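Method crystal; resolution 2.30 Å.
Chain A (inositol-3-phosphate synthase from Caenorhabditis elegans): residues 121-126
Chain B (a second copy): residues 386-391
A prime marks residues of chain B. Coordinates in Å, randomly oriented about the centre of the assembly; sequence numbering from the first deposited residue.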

ATOM      1  N   THR A 121      -6.093 -30.017   4.108  1.00 26.81           N
ATOM      2  CA  THR A 121      -6.409 -31.435   3.924  1.00 24.70           C
ATOM      3  C   THR A 121      -7.378 -31.651   2.779  1.00 27.47           C
ATOM      4  O   THR A 121      -7.273 -32.645   2.105  1.00 30.28           O
ATOM      5  CB  THR A 121      -6.933 -32.083   5.211  1.00 27.72           C
ATOM      6  OG1 THR A 121      -8.116 -31.409   5.680  1.00 21.14           O
ATOM      7  CG2 THR A 121      -5.918 -31.926   6.352  1.00 25.16           C
ATOM      8  N   GLN A 122      -8.291 -30.704   2.545  1.00 26.62           N
ATOM      9  CA  GLN A 122      -9.339 -30.893   1.567  1.00 25.26           C
ATOM     10  C   GLN A 122      -8.920 -30.410   0.197  1.00 26.58           C
ATOM     11  O   GLN A 122      -9.501 -30.855  -0.776  1.00 27.38           O
ATOM     12  CB  GLN A 122     -10.666 -30.208   1.951  1.00 24.97           C
ATOM     13  CG  GLN A 122     -11.340 -30.709   3.218  1.00 21.46           C
ATOM     14  CD  GLN A 122     -11.419 -32.248   3.315  1.00 28.10           C
ATOM     15  OE1 GLN A 122     -10.820 -32.851   4.211  1.00 27.97           O
ATOM     16  NE2 GLN A 122     -12.157 -32.868   2.402  1.00 16.32           N
ATOM     17  N   THR A 123      -7.923 -29.512   0.115  1.00 28.67           N
ATOM     18  CA  THR A 123      -7.551 -28.887  -1.171  1.00 27.22           C
ATOM     19  C   THR A 123      -6.061 -28.756  -1.539  1.00 28.67           C
ATOM     20  O   THR A 123      -5.754 -28.452  -2.697  1.00 30.55           O
ATOM     21  CB  THR A 123      -8.318 -27.513  -1.426  1.00 29.58           C
ATOM     22  OG1 THR A 123      -7.666 -26.437  -0.756  1.00 32.62           O
ATOM     23  CG2 THR A 123      -9.683 -27.510  -0.787  1.00 25.75           C
ATOM     24  N   ALA A 124      -5.131 -28.979  -0.612  1.00 26.36           N
ATOM     25  CA  ALA A 124      -3.720 -29.063  -1.033  1.00 24.94           C
ATOM     26  C   ALA A 124      -3.493 -30.263  -1.955  1.00 26.37           C
ATOM     27  O   ALA A 124      -4.154 -31.308  -1.820  1.00 26.39           O
ATOM     28  CB  ALA A 124      -2.773 -29.123   0.172  1.00 22.87           C
ATOM     29  N   THR A 125      -2.611 -30.101  -2.938  1.00 27.02           N
ATOM     30  CA  THR A 125      -2.132 -31.271  -3.670  1.00 27.03           C
ATOM     31  C   THR A 125      -0.652 -31.479  -3.366  1.00 27.40           C
ATOM     32  O   THR A 125       0.043 -30.576  -2.868  1.00 26.49           O
ATOM     33  CB  THR A 125      -2.347 -31.172  -5.168  1.00 27.53           C
ATOM     34  OG1 THR A 125      -1.695 -29.996  -5.642  1.00 28.63           O
ATOM     35  CG2 THR A 125      -3.862 -31.018  -5.545  1.00 22.36           C
ATOM     36  N   VAL A 126      -0.196 -32.695  -3.653  1.00 26.63           N
ATOM     37  CA  VAL A 126       1.113 -33.168  -3.238  1.00 27.73           C
ATOM     38  C   VAL A 126       1.853 -33.687  -4.471  1.00 27.90           C
ATOM     39  O   VAL A 126       1.247 -34.256  -5.369  1.00 31.46           O
ATOM     40  CB  VAL A 126       0.955 -34.275  -2.155  1.00 27.39           C
ATOM     41  CG1 VAL A 126       2.263 -34.604  -1.508  1.00 25.79           C
ATOM     42  CG2 VAL A 126      -0.057 -33.829  -1.089  1.00 32.49           C
TER
ATOM     43  N   LYS B 386      -1.306 -25.911 -12.812  1.00 52.06           N
ATOM     44  CA  LYS B 386      -1.415 -27.299 -13.301  1.00 51.70           C
ATOM     45  C   LYS B 386      -1.268 -28.324 -12.161  1.00 48.61           C
ATOM     46  O   LYS B 386      -1.785 -29.435 -12.237  1.00 47.40           O
ATOM     47  CB  LYS B 386      -0.374 -27.570 -14.408  1.00 52.15           C
ATOM     48  CG  LYS B 386      -0.748 -27.021 -15.817  1.00 58.77           C
ATOM     49  CD  LYS B 386       0.406 -27.127 -16.851  1.00 61.62           C
ATOM     50  CE  LYS B 386       1.148 -25.788 -17.007  1.00 65.89           C
ATOM     51  NZ  LYS B 386       2.080 -25.685 -18.188  1.00 61.85           N
ATOM     52  N   SER B 387      -0.562 -27.924 -11.108  1.00 46.21           N
ATOM     53  CA  SER B 387      -0.370 -28.735  -9.898  1.00 44.81           C
ATOM     54  C   SER B 387      -1.658 -29.095  -9.130  1.00 45.66           C
ATOM     55  O   SER B 387      -1.673 -30.062  -8.365  1.00 46.26           O
ATOM     56  CB  SER B 387       0.536 -27.987  -8.926  1.00 45.05           C
ATOM     57  OG  SER B 387      -0.235 -27.081  -8.146  1.00 34.55           O
ATOM     58  N   ASN B 388      -2.715 -28.301  -9.296  1.00 43.77           N
ATOM     59  CA  ASN B 388      -3.880 -28.403  -8.427  1.00 42.85           C
ATOM     60  C   ASN B 388      -5.210 -28.311  -9.174  1.00 43.23           C
ATOM     61  O   ASN B 388      -5.700 -27.213  -9.484  1.00 43.79           O
ATOM     62  CB  ASN B 388      -3.801 -27.330  -7.338  1.00 42.50           C
ATOM     63  CG  ASN B 388      -4.733 -27.617  -6.147  1.00 46.71           C
ATOM     64  OD1 ASN B 388      -5.910 -28.024  -6.326  1.00 35.57           O
ATOM     65  ND2 ASN B 388      -4.213 -27.386  -4.918  1.00 38.05           N
ATOM     66  N   GLN B 389      -5.802 -29.470  -9.447  1.00 43.28           N
ATOM     67  CA  GLN B 389      -7.069 -29.512 -10.180  1.00 40.17           C
ATOM     68  C   GLN B 389      -8.336 -29.437  -9.333  1.00 38.00           C
ATOM     69  O   GLN B 389      -9.425 -29.436  -9.890  1.00 36.01           O
ATOM     70  CB  GLN B 389      -7.106 -30.700 -11.129  1.00 41.31           C
ATOM     71  CG  GLN B 389      -6.595 -30.354 -12.518  1.00 48.72           C
ATOM     72  CD  GLN B 389      -6.653 -31.534 -13.466  1.00 61.42           C
ATOM     73  OE1 GLN B 389      -6.312 -32.663 -13.087  1.00 54.82           O
ATOM     74  NE2 GLN B 389      -7.089 -31.282 -14.702  1.00 62.51           N
ATOM     75  N   ILE B 390      -8.197 -29.372  -8.003  1.00 38.72           N
ATOM     76  CA  ILE B 390      -9.337 -29.055  -7.126  1.00 38.61           C
ATOM     77  C   ILE B 390      -9.596 -27.551  -7.262  1.00 41.33           C
ATOM     78  O   ILE B 390     -10.701 -27.128  -7.629  1.00 43.98           O
ATOM     79  CB  ILE B 390      -9.090 -29.470  -5.625  1.00 38.44           C
ATOM     80  CG1 ILE B 390      -8.876 -30.995  -5.478  1.00 37.44           C
ATOM     81  CG2 ILE B 390     -10.250 -28.977  -4.708  1.00 28.56           C
ATOM     82  CD1 ILE B 390      -8.111 -31.406  -4.202  1.00 32.88           C
ATOM     83  N   LEU B 391      -8.557 -26.765  -6.990  1.00 40.83           N
ATOM     84  CA  LEU B 391      -8.580 -25.311  -7.129  1.00 41.50           C
ATOM     85  C   LEU B 391      -8.875 -24.897  -8.568  1.00 43.31           C
ATOM     86  O   LEU B 391      -9.786 -24.089  -8.821  1.00 43.04           O
ATOM     87  CB  LEU B 391      -7.237 -24.722  -6.676  1.00 38.77           C
ATOM     88  CG  LEU B 391      -6.968 -24.702  -5.163  1.00 35.72           C
ATOM     89  CD1 LEU B 391      -5.575 -24.191  -4.861  1.00 36.95           C
ATOM     90  CD2 LEU B 391      -8.003 -23.853  -4.428  1.00 36.40           C
TER
HETATM   91  O   HOH W   1      -1.907 -27.146  -3.306  1.00 30.32           O

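Asparagine is well suited to joining two backbone segments, because its short side chain carries a donor and an acceptor that can serve different partners, and the contact between two copies of inositol-3-phosphate synthase offers a compact example. The amide of Asn388′ donates from ND2 to the carbonyl O of Thr123 at 2.9 Å, with an N-H...O angle of 161° that is close to linear. The CA-to-CB bond of Asn388′ points sideways, and its t rotamer at chi1 brings the amide nearer the neighbouring chain. The other end of the same amide turns back on its own chain: Asn388′ OD1 accepts a well-aligned bond from Leu391′ N at 3.0 Å and a weak one from Ile390′ N at 3.1 Å. These bonds fix the orientation of the amide, so that ND2 faces chain A. A water extends the link, accepting from Asn388′ ND2 at 2.8 Å and from Thr125 N at 3.1 Å, and thus ties the side chain to a second point on the opposing backbone.

Thr125 supplies the reciprocal interaction, side chain from chain A to backbone of chain B. Its hydroxyl, Thr125 OG1, donates to Ser387′ O at 2.7 Å, although that carbonyl oxygen lies too close to another atom in the model, so its place is less sure. The CA-to-CB bond of Thr125 points toward chain B, and the methyl Thr125 CG2 uses this proximity too, lying 3.6 Å from Asn388′ CG.

Beyond these polar contacts the packing is carried largely by Ile390′. Its CA-to-CB bond also points toward chain A, and Ile390′ CD1 rests 3.7 Å from Gln122 O and 4.0 Å from Thr123 CA, while Ile390′ CG2 approaches Thr123 CB at 4.1 Å. The two segments run roughly antiparallel, 161° apart, which pairs Thr125 with Asn388′ and Thr123 with Ile390′.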